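Local coordinates for MsStt7d protein (PDB 4IX5) that probably works as a protein kinase, binding ATP and magnesium to phosphorylate other proteins, this chain being its kinase domain, at residues A112-N117 against I175-D180. Sequence-based numbering, arbitrary orientation.
Sequences ANEGEN and IAAEKD. With ANP (phosphoaminophosphonic acid-adenylate ester), chain G.
On the tight side of the contact, Ile175 packs its CG2 methyl against the kinase hinge, the linker between the two lobes that reads the adenine of the nucleotide. CG2 sits 3.6 Å from Asn117 O and close to Glu114 O, while the other branch, with CG1 beside the backbone N (chi1 -63°), carries CD1 over one face of the adenine, 3.4 Å from ANP C2. The hinge holds the base by its edge: ANP N6 donates to Ala112 O, and Glu114 N donates to ANP N1 at 3.0 Å. At the C2 rim of the base, Asn113 OD1, 3.3 Å from ANP C2, closes an Asx turn by accepting from Gly115 N, in the plane of its carbonyl. Its ND2 donates to Glu116 OE1 on the syn side, 32° out of the carboxylate plane. With an alanine here instead of Asn113, Gly115 N would probably lose its side-chain acceptor, and Glu116 OE1 the amide that grips it. Gly115 has backbone angles at which a CB would collide with Glu114 O and come too near Ile175 CG2. Toward solvent the fit loosens, and waters bridge Asn113 O to Lys179 NZ and Glu116 N to Glu178 OE2. Glu114 OE1 and Asp180 OD2 share Lys185, which probably offsets their like charges. Between the two sides, Ala177 CA points its hydrogen at Glu114 O, 3.4 Å away, and that oxygen also accepts from a water held by Lys179 N.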
ATOM      1  N   ALA B 112      16.863   3.242  14.580  1.00 14.08           N
ATOM      2  CA  ALA B 112      18.204   2.784  14.245  1.00 14.74           C
ATOM      3  C   ALA B 112      18.129   1.820  13.074  1.00 16.06           C
ATOM      4  O   ALA B 112      17.211   1.010  13.006  1.00 16.79           O
ATOM      5  CB  ALA B 112      18.821   2.069  15.430  1.00 11.63           C
ATOM      6  N   ASN B 113      19.089   1.896  12.160  1.00 13.40           N
ATOM      7  CA  ASN B 113      19.257   0.842  11.174  1.00 15.11           C
ATOM      8  C   ASN B 113      19.832  -0.386  11.882  1.00 16.78           C
ATOM      9  O   ASN B 113      20.979  -0.368  12.351  1.00 19.17           O
ATOM     10  CB  ASN B 113      20.189   1.292  10.052  1.00 16.43           C
ATOM     11  CG  ASN B 113      20.255   0.290   8.916  1.00 20.66           C
ATOM     12  OD1 ASN B 113      20.240  -0.921   9.142  1.00 20.43           O
ATOM     13  ND2 ASN B 113      20.328   0.791   7.681  1.00 24.78           N
ATOM     14  N   GLU B 114      19.028  -1.438  12.004  1.00 13.35           N
ATOM     15  CA  GLU B 114      19.435  -2.592  12.794  1.00 13.41           C
ATOM     16  C   GLU B 114      20.228  -3.611  11.976  1.00 16.81           C
ATOM     17  O   GLU B 114      20.755  -4.567  12.535  1.00 17.80           O
ATOM     18  CB  GLU B 114      18.225  -3.287  13.429  1.00 14.20           C
ATOM     19  CG  GLU B 114      17.435  -2.417  14.398  1.00 20.46           C
ATOM     20  CD  GLU B 114      18.097  -2.283  15.766  1.00 19.28           C
ATOM     21  OE1 GLU B 114      19.064  -3.020  16.047  1.00 18.88           O
ATOM     22  OE2 GLU B 114      17.637  -1.444  16.575  1.00 18.47           O
ATOM     23  N   GLY B 115      20.320  -3.406  10.667  1.00 19.17           N
ATOM     24  CA  GLY B 115      21.077  -4.304   9.808  1.00 23.28           C
ATOM     25  C   GLY B 115      20.566  -4.291   8.382  1.00 17.10           C
ATOM     26  O   GLY B 115      19.396  -3.991   8.139  1.00 18.00           O
ATOM     27  N   GLU B 116      21.431  -4.622   7.432  1.00 19.88           N
ATOM     28  CA  GLU B 116      21.068  -4.507   6.026  1.00 22.92           C
ATOM     29  C   GLU B 116      20.262  -5.702   5.523  1.00 29.16           C
ATOM     30  O   GLU B 116      19.791  -5.711   4.387  1.00 37.31           O
ATOM     31  CB  GLU B 116      22.308  -4.273   5.155  1.00 33.91           C
ATOM     32  CG  GLU B 116      22.752  -2.817   5.134  1.00 42.96           C
ATOM     33  CD  GLU B 116      21.616  -1.875   4.762  1.00 49.81           C
ATOM     34  OE1 GLU B 116      21.512  -0.785   5.365  1.00 52.05           O
ATOM     35  OE2 GLU B 116      20.819  -2.226   3.865  1.00 52.32           O
ATOM     36  N   ASN B 117      20.099  -6.736   6.340  0.51 25.53           N
ATOM     37  CA  ASN B 117      19.428  -7.941   5.844  0.51 27.77           C
ATOM     38  C   ASN B 117      18.303  -8.472   6.737  0.51 21.94           C
ATOM     39  O   ASN B 117      18.441  -8.541   7.961  0.51 17.58           O
ATOM     40  CB  ASN B 117      20.451  -9.045   5.545  0.51 28.56           C
ATOM     41  CG  ASN B 117      21.361  -8.699   4.376  0.51 29.21           C
ATOM     42  OD1 ASN B 117      20.897  -8.438   3.266  0.51 32.27           O
ATOM     43  ND2 ASN B 117      22.665  -8.686   4.627  0.51 30.71           N
ATOM     44  N   ILE B 175      14.986  -8.711  11.573  1.00  9.49           N
ATOM     45  CA  ILE B 175      16.353  -8.407  11.188  1.00  7.92           C
ATOM     46  C   ILE B 175      17.304  -9.016  12.212  1.00 13.60           C
ATOM     47  O   ILE B 175      17.074  -8.892  13.407  1.00 15.03           O
ATOM     48  CB  ILE B 175      16.584  -6.881  11.145  1.00 12.38           C
ATOM     49  CG1 ILE B 175      15.695  -6.255  10.072  1.00 18.98           C
ATOM     50  CG2 ILE B 175      18.063  -6.550  10.895  1.00 12.16           C
ATOM     51  CD1 ILE B 175      15.870  -4.752   9.964  1.00 22.57           C
ATOM     52  N   ALA B 176      18.359  -9.678  11.746  1.00 11.51           N
ATOM     53  CA  ALA B 176      19.393 -10.184  12.644  1.00 15.64           C
ATOM     54  C   ALA B 176      20.308  -9.016  12.963  1.00 14.41           C
ATOM     55  O   ALA B 176      21.054  -8.568  12.101  1.00 17.24           O
ATOM     56  CB  ALA B 176      20.175 -11.305  11.975  1.00 16.52           C
ATOM     57  N   ALA B 177      20.226  -8.516  14.192  1.00 14.59           N
ATOM     58  CA  ALA B 177      20.860  -7.254  14.543  1.00 15.88           C
ATOM     59  C   ALA B 177      22.344  -7.452  14.828  1.00 17.64           C
ATOM     60  O   ALA B 177      22.721  -7.906  15.901  1.00 17.39           O
ATOM     61  CB  ALA B 177      20.154  -6.626  15.742  1.00 18.71           C
ATOM     62  N   GLU B 178      23.177  -7.093  13.853  1.00 25.81           N
ATOM     63  CA  GLU B 178      24.618  -7.306  13.927  1.00 35.06           C
ATOM     64  C   GLU B 178      25.227  -6.642  15.164  1.00 29.82           C
ATOM     65  O   GLU B 178      26.119  -7.206  15.792  1.00 33.96           O
ATOM     66  CB  GLU B 178      25.296  -6.781  12.658  1.00 42.50           C
ATOM     67  CG  GLU B 178      25.297  -5.265  12.556  1.00 54.31           C
ATOM     68  CD  GLU B 178      25.056  -4.753  11.146  1.00 60.85           C
ATOM     69  OE1 GLU B 178      24.850  -3.528  10.989  1.00 59.28           O
ATOM     70  OE2 GLU B 178      25.073  -5.571  10.199  1.00 62.20           O
ATOM     71  N   LYS B 179      24.725  -5.464  15.523  1.00 26.55           N
ATOM     72  CA  LYS B 179      25.261  -4.721  16.673  1.00 29.76           C
ATOM     73  C   LYS B 179      24.687  -5.137  18.027  1.00 25.85           C
ATOM     74  O   LYS B 179      24.926  -4.486  19.043  1.00 25.89           O
ATOM     75  CB  LYS B 179      25.057  -3.221  16.475  1.00 31.57           C
ATOM     76  CG  LYS B 179      25.825  -2.653  15.300  1.00 33.19           C
ATOM     77  CD  LYS B 179      25.587  -1.162  15.184  1.00 41.03           C
ATOM     78  CE  LYS B 179      26.057  -0.624  13.844  1.00 43.68           C
ATOM     79  NZ  LYS B 179      25.557   0.764  13.627  1.00 45.61           N
ATOM     80  N   ASP B 180      23.913  -6.210  18.041  1.00 17.67           N
ATOM     81  CA  ASP B 180      23.446  -6.793  19.288  1.00 19.33           C
ATOM     82  C   ASP B 180      23.577  -8.310  19.197  1.00 15.60           C
ATOM     83  O   ASP B 180      22.651  -9.066  19.508  1.00 18.15           O
ATOM     84  CB  ASP B 180      22.026  -6.346  19.624  1.00 20.63           C
ATOM     85  CG  ASP B 180      21.974  -4.896  20.104  1.00 26.21           C
ATOM     86  OD1 ASP B 180      22.440  -4.622  21.234  1.00 28.25           O
ATOM     87  OD2 ASP B 180      21.462  -4.031  19.362  1.00 19.05           O
TER
HETATM   88  PG  ANP G 602       8.174  -2.956   3.166  1.00 60.40           P
HETATM   89  O1G ANP G 602       7.002  -3.254   2.319  1.00 61.93           O
HETATM   90  O2G ANP G 602       8.109  -3.904   4.457  1.00 57.95           O
HETATM   91  O3G ANP G 602       9.479  -3.282   2.306  1.00 55.00           O
HETATM   92  PB  ANP G 602       7.045  -0.899   5.035  1.00 66.47           P
HETATM   93  O1B ANP G 602       6.234   0.293   4.697  1.00 61.75           O
HETATM   94  O2B ANP G 602       6.097  -2.165   5.360  1.00 64.65           O
HETATM   95  N3B ANP G 602       8.128  -1.304   3.718  1.00 50.76           N
HETATM   96  PA  ANP G 602       8.960  -1.493   7.057  1.00 48.56           P
HETATM   97  O1A ANP G 602       9.154  -0.870   8.413  1.00 50.41           O
HETATM   98  O2A ANP G 602       8.451  -2.908   6.963  1.00 60.54           O
HETATM   99  O3A ANP G 602       7.928  -0.506   6.317  1.00 63.01           O
HETATM  100  O5' ANP G 602      10.334  -1.420   6.226  1.00 38.99           O
HETATM  101  C5' ANP G 602      10.446  -1.716   4.830  1.00 33.58           C
HETATM  102  C4' ANP G 602      11.899  -1.947   4.426  1.00 29.86           C
HETATM  103  O4' ANP G 602      12.770  -1.155   5.234  1.00 22.38           O
HETATM  104  C3' ANP G 602      12.311  -3.390   4.636  1.00 37.42           C
HETATM  105  O3' ANP G 602      13.158  -3.804   3.579  1.00 44.77           O
HETATM  106  C2' ANP G 602      13.204  -3.380   5.839  1.00 28.67           C
HETATM  107  O2' ANP G 602      14.279  -4.255   5.548  1.00 34.48           O
HETATM  108  C1' ANP G 602      13.711  -1.956   5.939  1.00 19.89           C
HETATM  109  N9  ANP G 602      13.755  -1.533   7.351  1.00 15.62           N
HETATM  110  C8  ANP G 602      12.712  -1.107   8.072  1.00 15.95           C
HETATM  111  N7  ANP G 602      13.071  -0.791   9.332  1.00 17.49           N
HETATM  112  C5  ANP G 602      14.382  -1.024   9.426  1.00 14.67           C
HETATM  113  C6  ANP G 602      15.396  -0.907  10.484  1.00 17.13           C
HETATM  114  N6  ANP G 602      15.047  -0.457  11.701  1.00 19.77           N
HETATM  115  N1  ANP G 602      16.654  -1.246  10.179  1.00 17.09           N
HETATM  116  C2  ANP G 602      16.999  -1.692   8.967  1.00 19.58           C
HETATM  117  N3  ANP G 602      16.130  -1.834   7.957  1.00 18.29           N
HETATM  118  C4  ANP G 602      14.832  -1.524   8.125  1.00 17.09           C
HETATM  119  O   HOH W   1      22.371   1.123  14.323  1.00 32.20           O
HETATM  120  O   HOH W   2      22.868  -4.138  13.962  1.00 31.03           O
HETATM  121  O   HOH W   3      24.050  -5.769   7.947  1.00 41.59           O